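Local structure of putative nucleoside-diphosphate-sugar epimerase (Staphylococcus aureus subsp. aureus, 3E48) at residues I104-D109 / N113-S118; Y137-M142 / L255-N260. The protein is of unknown function but is probably a nucleoside-diphosphate-sugar epimerase, with a Rossmann-type domain likely to bind NAD(P)H. All coordinates share one frame; numbering follows the deposited sequence.

Overall arrangement
Interactions 1 and 2 lie side by side, their centres about 11 Å apart. They share one mixed sheet, in which strand 100-106 runs parallel to its neighbour, strand 134-143. Backbone bonds join the two there: Gly105 N to Val138 O and Gly105 O to Met140 N. Interaction 1 closes before interaction 2 opens along the chain. It folds the exit of strand 100-106 against the loop that enters helix 118-131. Interaction 2 ties strand 134-143 to loop 255-260, more than 110 residues later in the chain, beyond helix 239-251. Tyr107 and Asp109 both reach Arg139, so the two contacts meet where the Rossmann-type sheet joins the C-terminal part.

Interaction 1: I104-D109 / N113-S118; sequences IGYYAD and NPFHMS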
# COMPACT_ATOMS: atom_id res chain seq x y z
N ILE B 104 -0.72 -7.41 -12.45
CA ILE B 104 0.68 -7.83 -12.34
C ILE B 104 1.47 -6.84 -11.49
O ILE B 104 1.93 -5.82 -11.98
CB ILE B 104 1.34 -7.91 -13.73
CG1 ILE B 104 0.51 -8.80 -14.66
CG2 ILE B 104 2.77 -8.45 -13.59
CD1 ILE B 104 0.33 -10.22 -14.18
N GLY B 105 1.65 -7.17 -10.21
CA GLY B 105 2.38 -6.29 -9.31
C GLY B 105 3.77 -6.77 -8.97
O GLY B 105 4.12 -7.92 -9.19
N TYR B 106 4.57 -5.86 -8.40
CA TYR B 106 5.95 -6.16 -8.01
C TYR B 106 6.00 -6.60 -6.55
O TYR B 106 5.24 -6.08 -5.73
CB TYR B 106 6.81 -4.92 -8.23
CG TYR B 106 8.30 -5.14 -8.12
CD1 TYR B 106 8.92 -6.21 -8.77
CD2 TYR B 106 9.10 -4.25 -7.41
CE1 TYR B 106 10.29 -6.40 -8.71
CE2 TYR B 106 10.48 -4.42 -7.35
CZ TYR B 106 11.07 -5.50 -8.00
OH TYR B 106 12.43 -5.67 -7.94
N TYR B 107 6.90 -7.52 -6.21
CA TYR B 107 6.98 -8.03 -4.84
C TYR B 107 7.55 -7.11 -3.76
O TYR B 107 7.52 -7.45 -2.58
CB TYR B 107 7.73 -9.38 -4.81
CG TYR B 107 9.24 -9.36 -5.00
CD1 TYR B 107 10.02 -10.42 -4.54
CD2 TYR B 107 9.89 -8.32 -5.68
CE1 TYR B 107 11.40 -10.46 -4.75
CE2 TYR B 107 11.28 -8.35 -5.89
CZ TYR B 107 12.02 -9.43 -5.42
OH TYR B 107 13.39 -9.46 -5.62
N ALA B 108 8.07 -5.94 -4.15
CA ALA B 108 8.62 -5.00 -3.17
C ALA B 108 7.47 -4.12 -2.73
O ALA B 108 7.41 -2.93 -3.05
CB ALA B 108 9.72 -4.16 -3.82
N ASP B 109 6.55 -4.71 -1.96
CA ASP B 109 5.35 -4.00 -1.55
C ASP B 109 4.92 -4.12 -0.08
O ASP B 109 3.77 -3.82 0.24
CB ASP B 109 4.18 -4.46 -2.43
CG ASP B 109 3.85 -5.94 -2.25
OD1 ASP B 109 4.53 -6.63 -1.45
OD2 ASP B 109 2.91 -6.42 -2.92
N ASN B 113 8.54 -1.56 3.20
CA ASN B 113 9.50 -1.68 2.11
C ASN B 113 9.87 -0.27 1.63
O ASN B 113 9.01 0.50 1.22
CB ASN B 113 8.91 -2.50 0.96
CG ASN B 113 9.96 -2.90 -0.06
OD1 ASN B 113 10.61 -2.05 -0.65
ND2 ASN B 113 10.13 -4.21 -0.26
N PRO B 114 11.18 0.07 1.68
CA PRO B 114 11.71 1.37 1.27
C PRO B 114 11.73 1.66 -0.23
O PRO B 114 12.03 2.78 -0.64
CB PRO B 114 13.11 1.35 1.87
CG PRO B 114 13.50 -0.07 1.72
CD PRO B 114 12.26 -0.81 2.17
N PHE B 115 11.43 0.65 -1.04
CA PHE B 115 11.40 0.84 -2.49
C PHE B 115 10.42 1.98 -2.80
O PHE B 115 9.28 1.96 -2.35
CB PHE B 115 10.94 -0.45 -3.19
CG PHE B 115 10.86 -0.33 -4.69
CD1 PHE B 115 11.89 0.27 -5.40
CD2 PHE B 115 9.75 -0.81 -5.38
CE1 PHE B 115 11.82 0.40 -6.79
CE2 PHE B 115 9.67 -0.69 -6.77
CZ PHE B 115 10.71 -0.08 -7.48
N HIS B 116 10.88 2.95 -3.58
CA HIS B 116 10.07 4.11 -3.93
C HIS B 116 8.70 3.83 -4.51
O HIS B 116 7.80 4.66 -4.37
CB HIS B 116 10.85 5.01 -4.90
CG HIS B 116 11.87 5.88 -4.24
ND1 HIS B 116 12.47 5.55 -3.05
CD2 HIS B 116 12.42 7.05 -4.63
CE1 HIS B 116 13.35 6.48 -2.73
NE2 HIS B 116 13.34 7.40 -3.68
N MSE B 117 8.52 2.69 -5.16
CA MSE B 117 7.21 2.39 -5.72
C MSE B 117 6.35 1.52 -4.81
O MSE B 117 5.25 1.13 -5.20
CB MSE B 117 7.34 1.73 -7.10
CG MSE B 117 8.11 2.56 -8.13
SE MSE B 117 7.49 4.39 -8.32
CE MSE B 117 5.63 4.01 -8.66
N SER B 118 6.82 1.22 -3.61
CA SER B 118 6.00 0.38 -2.73
C SER B 118 4.63 1.00 -2.44
O SER B 118 3.63 0.29 -2.39
CB SER B 118 6.74 0.05 -1.41
OG SER B 118 6.86 1.18 -0.58
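Asp109 and Ser118 bring the two backbones to 4.6 Å between CA atoms, where the chain leaving strand 100-106 turns back beside the loop that leads into helix 118-131. No hydrogen bond joins the two segments directly. Ala108, the centre of an inverse gamma turn, has the largest share of the contact. Its CB sits 3.7 Å from Phe115 CD2. Asn113 reaches the same alanine with its amide nitrogen, ND2 lying 3.4 Å from Ala108 CA. The other branch of that amide turns back on its own segment. Asn113 OD1 accepts from Phe115 N at 2.8 Å, with an N-H...O angle of 157° and the donor in the carbonyl plane. This is an Asx turn, followed by a type I turn from Phe115 to Ser118. ND2 has its polar partner in Gln110, so both ends of the amide are held.

Tyr106 and Phe115 form an offset edge-to-face pair. The edge of Tyr106 is directed toward the face of Phe115, with ring planes at 69°. The touching corners are Tyr106 CD2 and Phe115 CE2, 3.7 Å apart. In both residues CG is anti to the backbone N (chi1 179° in Phe115), which carries each ring out toward the other; the side chains cross at about a right angle. Met117 N lies over the centre of the Phe115 ring. Met246 of helix 239-251 touches both aromatic residues.

Ser118 CB lies 3.5 Å from Ala108 O. That buried oxygen has no hydrogen-bond partner in the model. The Asp109 carboxylate makes a salt bridge, OD2 to NE of Arg139, while the backbone O of Asp109 accepts from Arg126 of the second subunit. The chemistry implies a join made by apolar and aromatic contact, with its polar groups mostly bonded within each loop, to nearby residues or across the dimer.

Interaction 2: Y137-M142 / L255-N260; sequences YVRMAM and LDQESN
Gln257 OE1 meets the guanidinium of Arg139 at its edge, near the plane, and the amide and guanidinium planes are only 25° apart. Arg139 NH2 donates to OE1 at 2.7 Å, with an N-H...O angle of 161°. The donor lies in the carbonyl plane, on a lone pair of OE1. A water takes a proton from Arg139 NH1 and gives one to the same OE1 at 2.6 Å. OE1 is thus gripped twice, directly and through the water. The bend of Arg139 at chi3 (68°) turns the guanidinium across the extended Gln257 chain. Strand 134-143 belongs to the central sheet of the Rossmann-type fold, and loop 255-260 follows helix 239-251, so the contact bridges sheet and C-terminal part. Asp109 makes a salt bridge with Arg139 NE, which fixes a second edge of the guanidinium and probably steadies its charge. Gln257 NE2 donates to the backbone oxygens of Tyr107 and Leu254, which is consistent with OE1, not NE2, facing the arginine. Further along the strand, the CE methyl of selenomethionine Met142 meets Leu255 CD1 at 3.7 Å, the two side chains crossing at a slant. Tyr107 packs against both of these apolar side chains.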
# COMPACT_ATOMS: atom_id res chain seq x y z
N TYR B 137 -4.35 -11.19 -7.95
CA TYR B 137 -3.18 -10.35 -7.77
C TYR B 137 -1.92 -11.20 -7.89
O TYR B 137 -1.66 -12.09 -7.08
CB TYR B 137 -3.25 -9.64 -6.41
CG TYR B 137 -2.38 -8.41 -6.33
CD1 TYR B 137 -1.04 -8.51 -5.95
CD2 TYR B 137 -2.88 -7.16 -6.69
CE1 TYR B 137 -0.21 -7.38 -5.94
CE2 TYR B 137 -2.06 -6.03 -6.68
CZ TYR B 137 -0.73 -6.15 -6.31
OH TYR B 137 0.09 -5.05 -6.31
N VAL B 138 -1.14 -10.93 -8.94
CA VAL B 138 0.07 -11.69 -9.22
C VAL B 138 1.30 -10.85 -8.90
O VAL B 138 1.55 -9.84 -9.54
CB VAL B 138 0.13 -12.10 -10.70
CG1 VAL B 138 1.37 -12.93 -10.97
CG2 VAL B 138 -1.14 -12.86 -11.08
N ARG B 139 2.08 -11.26 -7.90
CA ARG B 139 3.28 -10.51 -7.55
C ARG B 139 4.48 -11.18 -8.20
O ARG B 139 4.59 -12.41 -8.19
CB ARG B 139 3.42 -10.45 -6.03
CG ARG B 139 2.31 -9.62 -5.38
CD ARG B 139 2.19 -9.82 -3.87
NE ARG B 139 3.34 -9.30 -3.13
CZ ARG B 139 4.26 -10.06 -2.55
NH1 ARG B 139 4.17 -11.39 -2.62
NH2 ARG B 139 5.27 -9.50 -1.90
N MSE B 140 5.37 -10.39 -8.78
CA MSE B 140 6.55 -10.95 -9.43
C MSE B 140 7.85 -10.55 -8.73
O MSE B 140 7.93 -9.47 -8.13
CB MSE B 140 6.60 -10.53 -10.90
CG MSE B 140 6.82 -9.05 -11.12
SE MSE B 140 6.60 -8.51 -12.98
CE MSE B 140 5.69 -6.84 -12.67
N ALA B 141 8.85 -11.42 -8.82
CA ALA B 141 10.16 -11.16 -8.24
C ALA B 141 10.93 -10.27 -9.22
O ALA B 141 10.36 -9.81 -10.21
CB ALA B 141 10.90 -12.47 -8.00
N MSE B 142 12.21 -10.02 -8.95
CA MSE B 142 13.04 -9.15 -9.79
C MSE B 142 13.49 -9.76 -11.12
O MSE B 142 14.00 -10.87 -11.15
CB MSE B 142 14.26 -8.67 -8.99
CG MSE B 142 15.04 -7.54 -9.66
SE MSE B 142 16.60 -6.98 -8.64
CE MSE B 142 15.70 -6.21 -7.10
N LEU B 255 13.51 -8.71 -0.03
CA LEU B 255 13.39 -9.24 -1.39
C LEU B 255 13.68 -10.73 -1.49
O LEU B 255 13.72 -11.29 -2.59
CB LEU B 255 14.31 -8.46 -2.34
CG LEU B 255 14.10 -6.94 -2.37
CD1 LEU B 255 14.93 -6.31 -3.48
CD2 LEU B 255 12.62 -6.63 -2.58
N ASP B 256 13.89 -11.39 -0.35
CA ASP B 256 14.14 -12.82 -0.35
C ASP B 256 12.79 -13.49 -0.12
O ASP B 256 12.50 -14.02 0.95
CB ASP B 256 15.13 -13.19 0.77
CG ASP B 256 15.46 -14.68 0.80
OD1 ASP B 256 15.18 -15.40 -0.18
OD2 ASP B 256 16.01 -15.14 1.82
N GLN B 257 11.96 -13.44 -1.16
CA GLN B 257 10.62 -14.01 -1.12
C GLN B 257 10.47 -15.15 -2.10
O GLN B 257 10.81 -15.01 -3.28
CB GLN B 257 9.59 -12.94 -1.47
CG GLN B 257 9.64 -11.70 -0.61
CD GLN B 257 8.62 -10.68 -1.07
OE1 GLN B 257 7.44 -11.01 -1.22
NE2 GLN B 257 9.06 -9.45 -1.29
N GLU B 258 9.95 -16.27 -1.63
CA GLU B 258 9.75 -17.43 -2.48
C GLU B 258 8.38 -18.06 -2.29
O GLU B 258 7.74 -17.88 -1.25
CB GLU B 258 10.82 -18.48 -2.21
CG GLU B 258 12.24 -17.97 -2.33
CD GLU B 258 13.25 -19.09 -2.33
OE1 GLU B 258 13.35 -19.80 -3.35
OE2 GLU B 258 13.94 -19.26 -1.30
N SER B 259 7.95 -18.80 -3.30
CA SER B 259 6.68 -19.50 -3.27
C SER B 259 6.77 -20.66 -4.24
O SER B 259 7.67 -20.70 -5.07
CB SER B 259 5.54 -18.57 -3.70
OG SER B 259 4.35 -19.30 -3.88
N ASN B 260 5.86 -21.61 -4.13
CA ASN B 260 5.87 -22.74 -5.05
C ASN B 260 4.84 -22.51 -6.15
O ASN B 260 4.56 -23.42 -6.93
CB ASN B 260 5.54 -24.04 -4.32
CG ASN B 260 6.56 -24.40 -3.27
OD1 ASN B 260 7.77 -24.40 -3.52
ND2 ASN B 260 6.08 -24.71 -2.07
O HOH W 1 5.74 -12.93 -0.56